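Phosphoribosylformylglycinamidine cyclo-ligase (Thermus thermophilus HB8, PDB 5AVM) probably catalyses the ATP-dependent ring closure of formylglycinamidine ribonucleotide to 5-aminoimidazole ribonucleotide, with release of ADP and phosphate, in de novo purine biosynthesis. Local coordinates at residues D61-T67 / L79-L83; L166-R172 / E237-A241; G174-L180 / M300-Q306. Numbering follows the deposited sequence.

Contact 1. Residues D61-T67 / L79-L83; sequences DGVGTKT and LGFDL. With SO4 (sulfate ion), chain L.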
ATOM      1  N   ASP B  61      -1.175  -5.344  -2.720  1.00 22.94           N
ATOM      2  CA  ASP B  61      -1.877  -5.519  -3.998  1.00 23.28           C
ATOM      3  C   ASP B  61      -2.919  -4.450  -4.220  1.00 22.06           C
ATOM      4  O   ASP B  61      -3.188  -3.644  -3.340  1.00 23.23           O
ATOM      5  CB  ASP B  61      -2.609  -6.871  -4.036  1.00 23.12           C
ATOM      6  CG  ASP B  61      -1.673  -8.052  -4.135  1.00 23.93           C
ATOM      7  OD1 ASP B  61      -1.028  -8.212  -5.188  1.00 28.58           O
ATOM      8  OD2 ASP B  61      -1.583  -8.828  -3.165  1.00 25.55           O
ATOM      9  N   GLY B  62      -3.517  -4.480  -5.403  1.00 22.15           N
ATOM     10  CA  GLY B  62      -4.563  -3.540  -5.749  1.00 23.41           C
ATOM     11  C   GLY B  62      -5.680  -4.320  -6.412  1.00 24.82           C
ATOM     12  O   GLY B  62      -5.429  -5.374  -6.992  1.00 25.86           O
ATOM     13  N   VAL B  63      -6.911  -3.833  -6.319  1.00 25.78           N
ATOM     14  CA  VAL B  63      -8.032  -4.524  -6.946  1.00 25.61           C
ATOM     15  C   VAL B  63      -7.815  -4.490  -8.459  1.00 26.06           C
ATOM     16  O   VAL B  63      -7.919  -5.515  -9.143  1.00 27.66           O
ATOM     17  CB  VAL B  63      -9.386  -3.852  -6.574  1.00 25.69           C
ATOM     18  CG1 VAL B  63     -10.521  -4.455  -7.378  1.00 26.86           C
ATOM     19  CG2 VAL B  63      -9.667  -4.039  -5.089  1.00 23.86           C
ATOM     20  N   GLY B  64      -7.482  -3.314  -8.978  1.00 25.44           N
ATOM     21  CA  GLY B  64      -7.256  -3.178 -10.406  1.00 26.29           C
ATOM     22  C   GLY B  64      -8.424  -2.511 -11.110  1.00 24.81           C
ATOM     23  O   GLY B  64      -9.331  -2.012 -10.462  1.00 23.61           O
ATOM     24  N   THR B  65      -8.402  -2.512 -12.438  1.00 26.08           N
ATOM     25  CA  THR B  65      -9.460  -1.898 -13.224  1.00 27.83           C
ATOM     26  C   THR B  65     -10.822  -2.545 -12.973  1.00 28.86           C
ATOM     27  O   THR B  65     -11.863  -1.970 -13.309  1.00 29.98           O
ATOM     28  CB  THR B  65      -9.100  -1.936 -14.724  1.00 28.29           C
ATOM     29  OG1 THR B  65      -8.014  -1.030 -14.964  1.00 31.10           O
ATOM     30  CG2 THR B  65     -10.284  -1.541 -15.588  1.00 28.50           C
ATOM     31  N   LYS B  66     -10.827  -3.734 -12.375  1.00 28.70           N
ATOM     32  CA  LYS B  66     -12.091  -4.402 -12.070  1.00 27.74           C
ATOM     33  C   LYS B  66     -12.966  -3.414 -11.319  1.00 27.40           C
ATOM     34  O   LYS B  66     -14.190  -3.472 -11.398  1.00 27.67           O
ATOM     35  CB  LYS B  66     -11.870  -5.631 -11.187  1.00 27.07           C
ATOM     36  CG  LYS B  66     -13.153  -6.379 -10.840  1.00 26.58           C
ATOM     37  CD  LYS B  66     -12.838  -7.745 -10.244  1.00 28.18           C
ATOM     38  CE  LYS B  66     -14.084  -8.616 -10.123  1.00 27.00           C
ATOM     39  NZ  LYS B  66     -13.715 -10.024  -9.766  1.00 25.23           N
ATOM     40  N   THR B  67     -12.314  -2.508 -10.590  1.00 27.58           N
ATOM     41  CA  THR B  67     -12.986  -1.490  -9.795  1.00 26.76           C
ATOM     42  C   THR B  67     -13.903  -0.617 -10.639  1.00 26.99           C
ATOM     43  O   THR B  67     -15.013  -0.288 -10.221  1.00 26.54           O
ATOM     44  CB  THR B  67     -11.966  -0.588  -9.077  1.00 26.26           C
ATOM     45  OG1 THR B  67     -11.149  -1.384  -8.209  1.00 27.98           O
ATOM     46  CG2 THR B  67     -12.681   0.462  -8.253  1.00 25.70           C
ATOM     47  N   LEU B  79     -15.819  -5.991  -4.043  1.00 29.13           N
ATOM     48  CA  LEU B  79     -14.455  -5.477  -4.137  1.00 28.38           C
ATOM     49  C   LEU B  79     -13.627  -5.734  -2.875  1.00 28.24           C
ATOM     50  O   LEU B  79     -12.403  -5.886  -2.948  1.00 28.23           O
ATOM     51  CB  LEU B  79     -14.484  -3.982  -4.493  1.00 27.01           C
ATOM     52  CG  LEU B  79     -15.103  -3.689  -5.870  1.00 26.04           C
ATOM     53  CD1 LEU B  79     -14.973  -2.215  -6.206  1.00 24.17           C
ATOM     54  CD2 LEU B  79     -14.409  -4.519  -6.932  1.00 25.99           C
ATOM     55  N   GLY B  80     -14.293  -5.803  -1.726  1.00 27.16           N
ATOM     56  CA  GLY B  80     -13.584  -6.062  -0.487  1.00 25.45           C
ATOM     57  C   GLY B  80     -12.986  -7.455  -0.485  1.00 26.10           C
ATOM     58  O   GLY B  80     -11.899  -7.680   0.039  1.00 26.30           O
ATOM     59  N   PHE B  81     -13.695  -8.410  -1.067  1.00 26.05           N
ATOM     60  CA  PHE B  81     -13.179  -9.769  -1.118  1.00 25.91           C
ATOM     61  C   PHE B  81     -12.133  -9.908  -2.222  1.00 25.28           C
ATOM     62  O   PHE B  81     -11.169 -10.664  -2.083  1.00 25.32           O
ATOM     63  CB  PHE B  81     -14.322 -10.775  -1.326  1.00 25.78           C
ATOM     64  CG  PHE B  81     -15.247 -10.892  -0.142  1.00 26.13           C
ATOM     65  CD1 PHE B  81     -16.118  -9.851   0.187  1.00 26.16           C
ATOM     66  CD2 PHE B  81     -15.228 -12.033   0.662  1.00 26.17           C
ATOM     67  CE1 PHE B  81     -16.956  -9.941   1.297  1.00 25.76           C
ATOM     68  CE2 PHE B  81     -16.061 -12.136   1.776  1.00 26.41           C
ATOM     69  CZ  PHE B  81     -16.927 -11.087   2.094  1.00 26.42           C
ATOM     70  N   ASP B  82     -12.320  -9.175  -3.314  1.00 24.24           N
ATOM     71  CA  ASP B  82     -11.371  -9.228  -4.416  1.00 25.09           C
ATOM     72  C   ASP B  82      -9.975  -8.873  -3.936  1.00 24.79           C
ATOM     73  O   ASP B  82      -9.010  -9.551  -4.273  1.00 24.76           O
ATOM     74  CB  ASP B  82     -11.785  -8.276  -5.544  1.00 26.87           C
ATOM     75  CG  ASP B  82     -12.917  -8.841  -6.407  1.00 29.91           C
ATOM     76  OD1 ASP B  82     -12.772  -9.972  -6.931  1.00 29.48           O
ATOM     77  OD2 ASP B  82     -13.953  -8.152  -6.569  1.00 29.81           O
ATOM     78  N   LEU B  83      -9.866  -7.813  -3.140  1.00 24.45           N
ATOM     79  CA  LEU B  83      -8.569  -7.375  -2.623  1.00 24.02           C
ATOM     80  C   LEU B  83      -7.986  -8.306  -1.557  1.00 23.14           C
ATOM     81  O   LEU B  83      -6.844  -8.756  -1.659  1.00 22.20           O
ATOM     82  CB  LEU B  83      -8.689  -5.963  -2.044  1.00 22.22           C
ATOM     83  CG  LEU B  83      -7.406  -5.386  -1.449  1.00 21.16           C
ATOM     84  CD1 LEU B  83      -6.265  -5.498  -2.453  1.00 18.83           C
ATOM     85  CD2 LEU B  83      -7.652  -3.946  -1.058  1.00 20.70           C
TER
HETATM   86  S   SO4 L 401      -6.361  -4.990 -14.706  1.00 33.96           S
HETATM   87  O1  SO4 L 401      -6.928  -4.047 -15.681  1.00 35.16           O
HETATM   88  O2  SO4 L 401      -5.674  -4.241 -13.626  1.00 36.27           O
HETATM   89  O3  SO4 L 401      -7.440  -5.808 -14.125  1.00 33.39           O
HETATM   90  O4  SO4 L 401      -5.399  -5.875 -15.391  1.00 37.10           O

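Contact 2. Residues L166-R172 / E237-A241; sequences LGPERVR and ELHAA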
ATOM      1  N   LEU B 166       7.586 -21.918   0.601  1.00 30.47           N
ATOM      2  CA  LEU B 166       7.464 -22.456  -0.751  1.00 30.87           C
ATOM      3  C   LEU B 166       8.345 -21.626  -1.682  1.00 32.13           C
ATOM      4  O   LEU B 166       8.516 -20.419  -1.474  1.00 33.89           O
ATOM      5  CB  LEU B 166       6.005 -22.389  -1.222  1.00 27.43           C
ATOM      6  CG  LEU B 166       5.053 -23.514  -0.816  1.00 26.14           C
ATOM      7  CD1 LEU B 166       5.735 -24.505   0.107  1.00 23.33           C
ATOM      8  CD2 LEU B 166       3.836 -22.919  -0.171  1.00 24.53           C
ATOM      9  N   GLY B 167       8.905 -22.268  -2.702  1.00 32.15           N
ATOM     10  CA  GLY B 167       9.755 -21.547  -3.630  1.00 32.26           C
ATOM     11  C   GLY B 167      10.403 -22.459  -4.650  1.00 33.78           C
ATOM     12  O   GLY B 167      10.499 -23.666  -4.432  1.00 34.08           O
ATOM     13  N   PRO B 168      10.873 -21.901  -5.777  1.00 34.55           N
ATOM     14  CA  PRO B 168      11.524 -22.645  -6.860  1.00 35.93           C
ATOM     15  C   PRO B 168      12.664 -23.581  -6.450  1.00 37.49           C
ATOM     16  O   PRO B 168      12.827 -24.654  -7.025  1.00 37.19           O
ATOM     17  CB  PRO B 168      11.990 -21.539  -7.807  1.00 35.62           C
ATOM     18  CG  PRO B 168      12.138 -20.337  -6.903  1.00 34.76           C
ATOM     19  CD  PRO B 168      10.913 -20.454  -6.048  1.00 34.10           C
ATOM     20  N   GLU B 169      13.445 -23.181  -5.456  1.00 39.96           N
ATOM     21  CA  GLU B 169      14.565 -24.009  -5.018  1.00 42.26           C
ATOM     22  C   GLU B 169      14.164 -25.362  -4.426  1.00 42.50           C
ATOM     23  O   GLU B 169      15.012 -26.244  -4.264  1.00 44.19           O
ATOM     24  CB  GLU B 169      15.448 -23.234  -4.025  1.00 42.99           C
ATOM     25  CG  GLU B 169      14.720 -22.629  -2.822  1.00 46.43           C
ATOM     26  CD  GLU B 169      13.755 -21.511  -3.197  1.00 47.05           C
ATOM     27  OE1 GLU B 169      14.097 -20.696  -4.087  1.00 46.38           O
ATOM     28  OE2 GLU B 169      12.666 -21.444  -2.586  1.00 47.10           O
ATOM     29  N   ARG B 170      12.878 -25.531  -4.108  1.00 42.40           N
ATOM     30  CA  ARG B 170      12.394 -26.797  -3.548  1.00 41.72           C
ATOM     31  C   ARG B 170      11.813 -27.642  -4.666  1.00 41.74           C
ATOM     32  O   ARG B 170      11.625 -28.847  -4.518  1.00 41.51           O
ATOM     33  CB  ARG B 170      11.310 -26.561  -2.498  1.00 39.94           C
ATOM     34  CG  ARG B 170      11.528 -25.348  -1.643  1.00 41.58           C
ATOM     35  CD  ARG B 170      11.200 -25.627  -0.194  1.00 43.70           C
ATOM     36  NE  ARG B 170      10.088 -26.557  -0.028  1.00 45.43           N
ATOM     37  CZ  ARG B 170       9.520 -26.822   1.145  1.00 46.96           C
ATOM     38  NH1 ARG B 170       9.963 -26.218   2.238  1.00 48.71           N
ATOM     39  NH2 ARG B 170       8.527 -27.699   1.231  1.00 47.10           N
ATOM     40  N   VAL B 171      11.524 -26.995  -5.789  1.00 42.86           N
ATOM     41  CA  VAL B 171      10.965 -27.681  -6.944  1.00 44.49           C
ATOM     42  C   VAL B 171      11.996 -28.600  -7.606  1.00 46.60           C
ATOM     43  O   VAL B 171      13.138 -28.204  -7.861  1.00 46.86           O
ATOM     44  CB  VAL B 171      10.447 -26.674  -7.990  1.00 43.15           C
ATOM     45  CG1 VAL B 171      10.109 -27.394  -9.277  1.00 42.46           C
ATOM     46  CG2 VAL B 171       9.224 -25.951  -7.451  1.00 40.28           C
ATOM     47  N   ARG B 172      11.578 -29.833  -7.870  1.00 47.79           N
ATOM     48  CA  ARG B 172      12.433 -30.825  -8.505  1.00 49.93           C
ATOM     49  C   ARG B 172      11.760 -31.236  -9.811  1.00 49.89           C
ATOM     50  O   ARG B 172      10.571 -30.985 -10.006  1.00 49.78           O
ATOM     51  CB  ARG B 172      12.593 -32.037  -7.586  1.00 52.11           C
ATOM     52  CG  ARG B 172      13.161 -31.702  -6.210  1.00 55.24           C
ATOM     53  CD  ARG B 172      14.669 -31.510  -6.242  1.00 58.87           C
ATOM     54  NE  ARG B 172      15.370 -32.786  -6.370  1.00 64.02           N
ATOM     55  CZ  ARG B 172      16.694 -32.922  -6.390  1.00 66.25           C
ATOM     56  NH1 ARG B 172      17.478 -31.855  -6.293  1.00 67.29           N
ATOM     57  NH2 ARG B 172      17.237 -34.131  -6.496  1.00 66.63           N
ATOM     58  N   GLU B 237       3.295 -32.649   1.296  1.00 39.92           N
ATOM     59  CA  GLU B 237       4.520 -32.016   0.807  1.00 40.91           C
ATOM     60  C   GLU B 237       4.273 -31.103  -0.392  1.00 40.85           C
ATOM     61  O   GLU B 237       3.914 -31.570  -1.478  1.00 40.95           O
ATOM     62  CB  GLU B 237       5.558 -33.078   0.411  1.00 41.75           C
ATOM     63  CG  GLU B 237       6.906 -32.495  -0.045  1.00 43.69           C
ATOM     64  CD  GLU B 237       7.891 -33.547  -0.567  1.00 45.12           C
ATOM     65  OE1 GLU B 237       9.061 -33.187  -0.817  1.00 45.90           O
ATOM     66  OE2 GLU B 237       7.505 -34.725  -0.734  1.00 46.37           O
ATOM     67  N   LEU B 238       4.466 -29.802  -0.187  1.00 39.64           N
ATOM     68  CA  LEU B 238       4.302 -28.809  -1.245  1.00 37.51           C
ATOM     69  C   LEU B 238       5.675 -28.215  -1.520  1.00 36.69           C
ATOM     70  O   LEU B 238       6.420 -27.932  -0.585  1.00 37.28           O
ATOM     71  CB  LEU B 238       3.356 -27.691  -0.800  1.00 38.42           C
ATOM     72  CG  LEU B 238       1.841 -27.925  -0.822  1.00 40.27           C
ATOM     73  CD1 LEU B 238       1.404 -28.208  -2.241  1.00 39.48           C
ATOM     74  CD2 LEU B 238       1.458 -29.070   0.090  1.00 40.81           C
ATOM     75  N   HIS B 239       6.015 -28.032  -2.792  1.00 34.77           N
ATOM     76  CA  HIS B 239       7.311 -27.459  -3.150  1.00 32.27           C
ATOM     77  C   HIS B 239       7.225 -25.974  -3.459  1.00 31.30           C
ATOM     78  O   HIS B 239       7.933 -25.162  -2.862  1.00 31.41           O
ATOM     79  CB  HIS B 239       7.906 -28.180  -4.357  1.00 32.94           C
ATOM     80  CG  HIS B 239       8.345 -29.578  -4.066  1.00 34.22           C
ATOM     81  ND1 HIS B 239       9.014 -30.353  -4.987  1.00 32.41           N
ATOM     82  CD2 HIS B 239       8.212 -30.339  -2.954  1.00 33.72           C
ATOM     83  CE1 HIS B 239       9.272 -31.534  -4.454  1.00 34.82           C
ATOM     84  NE2 HIS B 239       8.797 -31.551  -3.222  1.00 34.16           N
ATOM     85  N   ALA B 240       6.365 -25.628  -4.410  1.00 28.81           N
ATOM     86  CA  ALA B 240       6.175 -24.245  -4.803  1.00 27.50           C
ATOM     87  C   ALA B 240       4.703 -24.025  -5.118  1.00 27.68           C
ATOM     88  O   ALA B 240       3.895 -24.947  -5.028  1.00 27.84           O
ATOM     89  CB  ALA B 240       7.031 -23.916  -6.021  1.00 26.73           C
ATOM     90  N   ALA B 241       4.352 -22.797  -5.471  1.00 27.47           N
ATOM     91  CA  ALA B 241       2.973 -22.476  -5.792  1.00 26.82           C
ATOM     92  C   ALA B 241       2.958 -21.159  -6.530  1.00 26.65           C
ATOM     93  O   ALA B 241       3.820 -20.301  -6.315  1.00 27.55           O
ATOM     94  CB  ALA B 241       2.128 -22.383  -4.517  1.00 25.35           C
TER
HETATM   95  O   HOH W   1       5.926 -28.945   2.467  1.00 30.69           O

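Contact 3. Residues G174-L180 / M300-Q306; sequences GDALLAL and MVLVLPQ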
ATOM      1  N   GLY B 174       9.826 -33.428 -12.259  1.00 46.11           N
ATOM      2  CA  GLY B 174       8.907 -34.538 -12.101  1.00 43.94           C
ATOM      3  C   GLY B 174       7.710 -34.208 -11.235  1.00 42.90           C
ATOM      4  O   GLY B 174       6.792 -35.018 -11.086  1.00 43.52           O
ATOM      5  N   ASP B 175       7.710 -33.019 -10.647  1.00 41.61           N
ATOM      6  CA  ASP B 175       6.587 -32.627  -9.812  1.00 39.96           C
ATOM      7  C   ASP B 175       5.308 -32.554 -10.628  1.00 38.23           C
ATOM      8  O   ASP B 175       5.333 -32.374 -11.848  1.00 37.04           O
ATOM      9  CB  ASP B 175       6.826 -31.261  -9.163  1.00 40.17           C
ATOM     10  CG  ASP B 175       7.780 -31.329  -7.996  1.00 41.31           C
ATOM     11  OD1 ASP B 175       7.775 -32.361  -7.284  1.00 40.61           O
ATOM     12  OD2 ASP B 175       8.519 -30.344  -7.781  1.00 42.33           O
ATOM     13  N   ALA B 176       4.187 -32.693  -9.935  1.00 36.67           N
ATOM     14  CA  ALA B 176       2.881 -32.606 -10.558  1.00 34.82           C
ATOM     15  C   ALA B 176       2.381 -31.162 -10.430  1.00 33.58           C
ATOM     16  O   ALA B 176       2.696 -30.464  -9.462  1.00 32.67           O
ATOM     17  CB  ALA B 176       1.914 -33.560  -9.866  1.00 34.60           C
ATOM     18  N   LEU B 177       1.616 -30.709 -11.418  1.00 32.50           N
ATOM     19  CA  LEU B 177       1.062 -29.368 -11.381  1.00 30.43           C
ATOM     20  C   LEU B 177      -0.401 -29.521 -10.989  1.00 30.93           C
ATOM     21  O   LEU B 177      -1.210 -30.042 -11.754  1.00 32.82           O
ATOM     22  CB  LEU B 177       1.174 -28.691 -12.751  1.00 28.10           C
ATOM     23  CG  LEU B 177       2.555 -28.618 -13.407  1.00 26.06           C
ATOM     24  CD1 LEU B 177       2.464 -27.776 -14.653  1.00 24.29           C
ATOM     25  CD2 LEU B 177       3.566 -28.019 -12.455  1.00 27.42           C
ATOM     26  N   LEU B 178      -0.733 -29.085  -9.780  1.00 30.59           N
ATOM     27  CA  LEU B 178      -2.096 -29.178  -9.275  1.00 28.64           C
ATOM     28  C   LEU B 178      -2.698 -27.777  -9.253  1.00 27.97           C
ATOM     29  O   LEU B 178      -2.213 -26.890  -8.556  1.00 26.81           O
ATOM     30  CB  LEU B 178      -2.076 -29.779  -7.869  1.00 28.31           C
ATOM     31  CG  LEU B 178      -3.344 -30.350  -7.228  1.00 29.57           C
ATOM     32  CD1 LEU B 178      -2.920 -31.139  -6.005  1.00 30.19           C
ATOM     33  CD2 LEU B 178      -4.334 -29.255  -6.845  1.00 28.82           C
ATOM     34  N   ALA B 179      -3.753 -27.581 -10.030  1.00 26.62           N
ATOM     35  CA  ALA B 179      -4.397 -26.288 -10.095  1.00 24.47           C
ATOM     36  C   ALA B 179      -5.655 -26.266  -9.261  1.00 24.49           C
ATOM     37  O   ALA B 179      -6.397 -27.240  -9.217  1.00 23.78           O
ATOM     38  CB  ALA B 179      -4.728 -25.942 -11.536  1.00 24.18           C
ATOM     39  N   LEU B 180      -5.873 -25.149  -8.576  1.00 25.64           N
ATOM     40  CA  LEU B 180      -7.065 -24.954  -7.767  1.00 26.02           C
ATOM     41  C   LEU B 180      -7.896 -24.027  -8.649  1.00 27.67           C
ATOM     42  O   LEU B 180      -7.391 -23.019  -9.155  1.00 27.80           O
ATOM     43  CB  LEU B 180      -6.716 -24.289  -6.438  1.00 25.30           C
ATOM     44  CG  LEU B 180      -5.728 -25.076  -5.575  1.00 24.64           C
ATOM     45  CD1 LEU B 180      -5.595 -24.394  -4.229  1.00 21.50           C
ATOM     46  CD2 LEU B 180      -6.216 -26.517  -5.412  1.00 22.53           C
ATOM     47  N   MET B 300      -4.740 -21.028  -8.947  1.00 29.35           N
ATOM     48  CA  MET B 300      -3.428 -21.240  -8.342  1.00 29.27           C
ATOM     49  C   MET B 300      -2.866 -22.550  -8.850  1.00 28.67           C
ATOM     50  O   MET B 300      -3.612 -23.500  -9.052  1.00 29.94           O
ATOM     51  CB  MET B 300      -3.519 -21.302  -6.809  1.00 28.73           C
ATOM     52  CG  MET B 300      -3.482 -19.953  -6.119  1.00 26.02           C
ATOM     53  SD  MET B 300      -2.873 -20.091  -4.431  1.00 26.56           S
ATOM     54  CE  MET B 300      -1.150 -20.349  -4.723  1.00 23.21           C
ATOM     55  N   VAL B 301      -1.558 -22.597  -9.072  1.00 28.27           N
ATOM     56  CA  VAL B 301      -0.920 -23.823  -9.533  1.00 27.94           C
ATOM     57  C   VAL B 301       0.042 -24.279  -8.444  1.00 28.67           C
ATOM     58  O   VAL B 301       0.828 -23.488  -7.925  1.00 29.14           O
ATOM     59  CB  VAL B 301      -0.125 -23.618 -10.853  1.00 28.01           C
ATOM     60  CG1 VAL B 301       0.483 -24.945 -11.304  1.00 25.33           C
ATOM     61  CG2 VAL B 301      -1.039 -23.055 -11.942  1.00 26.73           C
ATOM     62  N   LEU B 302      -0.037 -25.555  -8.088  1.00 28.77           N
ATOM     63  CA  LEU B 302       0.825 -26.126  -7.066  1.00 27.92           C
ATOM     64  C   LEU B 302       1.854 -27.067  -7.687  1.00 28.55           C
ATOM     65  O   LEU B 302       1.536 -27.879  -8.559  1.00 28.85           O
ATOM     66  CB  LEU B 302      -0.018 -26.884  -6.036  1.00 26.73           C
ATOM     67  CG  LEU B 302      -0.655 -26.096  -4.886  1.00 26.21           C
ATOM     68  CD1 LEU B 302      -1.238 -24.797  -5.374  1.00 27.74           C
ATOM     69  CD2 LEU B 302      -1.732 -26.946  -4.239  1.00 26.98           C
ATOM     70  N   VAL B 303       3.096 -26.938  -7.242  1.00 28.54           N
ATOM     71  CA  VAL B 303       4.176 -27.786  -7.720  1.00 28.20           C
ATOM     72  C   VAL B 303       4.576 -28.647  -6.528  1.00 29.70           C
ATOM     73  O   VAL B 303       5.026 -28.137  -5.503  1.00 29.91           O
ATOM     74  CB  VAL B 303       5.375 -26.946  -8.186  1.00 27.63           C
ATOM     75  CG1 VAL B 303       6.377 -27.828  -8.901  1.00 27.27           C
ATOM     76  CG2 VAL B 303       4.899 -25.820  -9.089  1.00 25.37           C
ATOM     77  N   LEU B 304       4.397 -29.954  -6.660  1.00 31.20           N
ATOM     78  CA  LEU B 304       4.706 -30.877  -5.579  1.00 33.44           C
ATOM     79  C   LEU B 304       4.929 -32.296  -6.110  1.00 35.77           C
ATOM     80  O   LEU B 304       4.572 -32.598  -7.252  1.00 36.48           O
ATOM     81  CB  LEU B 304       3.541 -30.879  -4.575  1.00 32.82           C
ATOM     82  CG  LEU B 304       2.099 -30.997  -5.112  1.00 32.76           C
ATOM     83  CD1 LEU B 304       1.941 -32.185  -6.037  1.00 33.12           C
ATOM     84  CD2 LEU B 304       1.143 -31.136  -3.952  1.00 31.53           C
ATOM     85  N   PRO B 305       5.532 -33.184  -5.289  1.00 36.06           N
ATOM     86  CA  PRO B 305       5.779 -34.571  -5.706  1.00 36.29           C
ATOM     87  C   PRO B 305       4.487 -35.208  -6.226  1.00 36.32           C
ATOM     88  O   PRO B 305       3.394 -34.816  -5.818  1.00 35.86           O
ATOM     89  CB  PRO B 305       6.277 -35.223  -4.421  1.00 35.57           C
ATOM     90  CG  PRO B 305       7.051 -34.120  -3.789  1.00 34.54           C
ATOM     91  CD  PRO B 305       6.125 -32.930  -3.962  1.00 34.64           C
ATOM     92  N   GLN B 306       4.604 -36.186  -7.118  1.00 37.93           N
ATOM     93  CA  GLN B 306       3.417 -36.828  -7.675  1.00 39.15           C
ATOM     94  C   GLN B 306       2.475 -37.425  -6.624  1.00 39.77           C
ATOM     95  O   GLN B 306       1.258 -37.272  -6.726  1.00 39.52           O
ATOM     96  CB  GLN B 306       3.816 -37.912  -8.677  1.00 39.91           C
ATOM     97  CG  GLN B 306       2.627 -38.543  -9.391  1.00 41.77           C
ATOM     98  CD  GLN B 306       1.947 -37.593 -10.373  1.00 43.50           C
ATOM     99  OE1 GLN B 306       0.723 -37.612 -10.526  1.00 43.43           O
ATOM    100  NE2 GLN B 306       2.742 -36.770 -11.055  1.00 43.69           N
TER

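Contact 1. Residues D61-T67 / L79-L83
The turn from strand 54-62 into helix 66-72 packs against the first turn of helix 79-92, and a buried ion pair crosses between them. Lys66, fully extended, brings NZ to 3.0 Å from Asp82 OD1 in a hydrogen-bonded salt bridge. Neither group depends on the other alone: NZ also bonds His186 O, Arg219 O and Tyr190 OH, while Asp82 OD1 accepts from His221 N. Within the turn, Gly64 O accepts Thr67 OG1 at 3.0 Å. The backbone of Asp61 and Val63 is paired instead with Gly154 and Ile152 of strand 150-161. Across from it, Leu83 N is satisfied by Leu79 O at 3.2 Å, the first turn of the helix. Apolar groups fill the space beside the ion pair: Val63 CG1 meets Leu79 CD2 at 3.9 Å and Val63 CG2 meets Leu83 CB at 3.7 Å, with Ile152 closing over all three side chains. On the turn, Thr65 N makes a weak 3.4 Å bond to O2 of a sulfate that Gly189 N and Tyr190 N also hold. The sulfate probably came from the crystallisation liquor. Such a shared network implies that the buried charges are satisfied by groups of residues 186-190 and 219-221, so that this corner of the N-terminal AIR synthase region is joined to that later part of the chain.

Contact 2. Residues L166-R172 / E237-A241
A classic beta bulge lies at the start of the edge strand 240-243, where His239 and Ala240 both face Val303 of strand 298-304, and the loop with the 3-10 turn 168-170 wraps along it. The second segment opens with Glu237, whose extended side chain reaches His239, two residues on: OE1 accepts from His239 NE2 at 2.9 Å. Leu238 follows, and its carbonyl faces the loop. Leu238 O receives a weak hydrogen bond of 2.8 Å from Arg170 NH2, and a water taking a bond from Leu238 N also takes a weak one from the same Arg170 NH2. The CD1 methyl of Leu166 lies 4.1 Å from Leu238 CB, while Leu238 itself packs on Leu302 and Leu304 of the sheet.

His239 is the hub. Its carbonyl O accepts Gly167 N at 3.1 Å with nearly straight geometry, and Leu166 CA comes to 3.5 Å of the same oxygen in a CA-H...O contact. The carbonyl of Arg170 sits over one face of the imidazole, O to ND1 3.1 Å, but the angle is poor for a hydrogen bond; ND1 is instead bonded to Asp175 OD2, an oxygen that also takes the amide of Arg172. Thus each ring nitrogen meets a carboxylate, and the histidine ties the loop's end to the sheet. Next comes Ala240, small enough to let the loop approach closely. Leu166 CB lies 4.0 Å from Ala240 CA, and Val171 CG2 presses on Ala240 CB at 3.3 Å.

Contact 3. Residues G174-L180 / M300-Q306
Strands 176-181 and 298-304 form an antiparallel ladder in the interior of the mixed sheet of the C-terminal AIR synthase region. The axes of segments 176-180 and 300-304 approach to 4.3 Å, their directions 152° apart. Three hydrogen-bonded pairs, Ala176 with Leu304, Leu178 with Leu302 and Leu180 with Met300, alternate with two non-hydrogen-bonded pairs. The tightest bond is Leu302 N to Leu178 O at 2.6 Å, whereas Leu304 N to Ala176 O and Met300 N to Leu180 O, each 3.3 Å, are weak.

Side-chain size varies along the ladder. On the face carrying Leu177, Ala179, Val301 and Val303, Leu177 fits between two valines: its CB touches Val301 CG1 at 4.1 Å and its CD2 meets Val303 CG2 at 4.2 Å. Ala179, with only a methyl, lets the backbones draw together, its CA 4.3 Å from that of Val301. On the other face, Leu178 and Leu302 meet CB to CB at 4.0 Å; Leu178 fits against Ala312 and Leu313 of helix 306-313, while Leu180, Met300 and Leu302 pack on Phe228 of helix 225-233. The small Ala176 forms a hollow into which Leu304 CD1 reaches, 4.1 Å from Ala176 CB, and Gln306 folds over its rim, NE2 3.5 Å from the same methyl.

Pro305, at the N-cap position of helix 306-313, ends the strand. Beside it Asp175 CB packs on Val303 CG1 at 3.5 Å. The OD2 of that aspartate is engaged by His239 ND1, while OD1 lies 3.1 Å from Pro305 N, which has no hydrogen to give.

Contacts 1 and 3 are buried, whereas contact 2 is partly exposed. Contacts 2 and 3 meet on one sheet, where strands 240-243 and 298-304 are neighbours; their centres lie 9 Å apart, and their segments alternate along the chain. His239 joins them, its ND1 2.8 Å from Asp175 OD2 and its N 2.9 Å from Val303 O. Contact 1 stands on the opposite side of the chain's centre, its own centre about 27 Å from that of contact 3. Their chemistry follows their places: a shared ion pair beside apolar packing in contact 1, carbonyl and carboxylate bonding at the sheet's edge in contact 2, and regular backbone pairing, with helices packed on the Leu178 and Leu302 face, in contact 3.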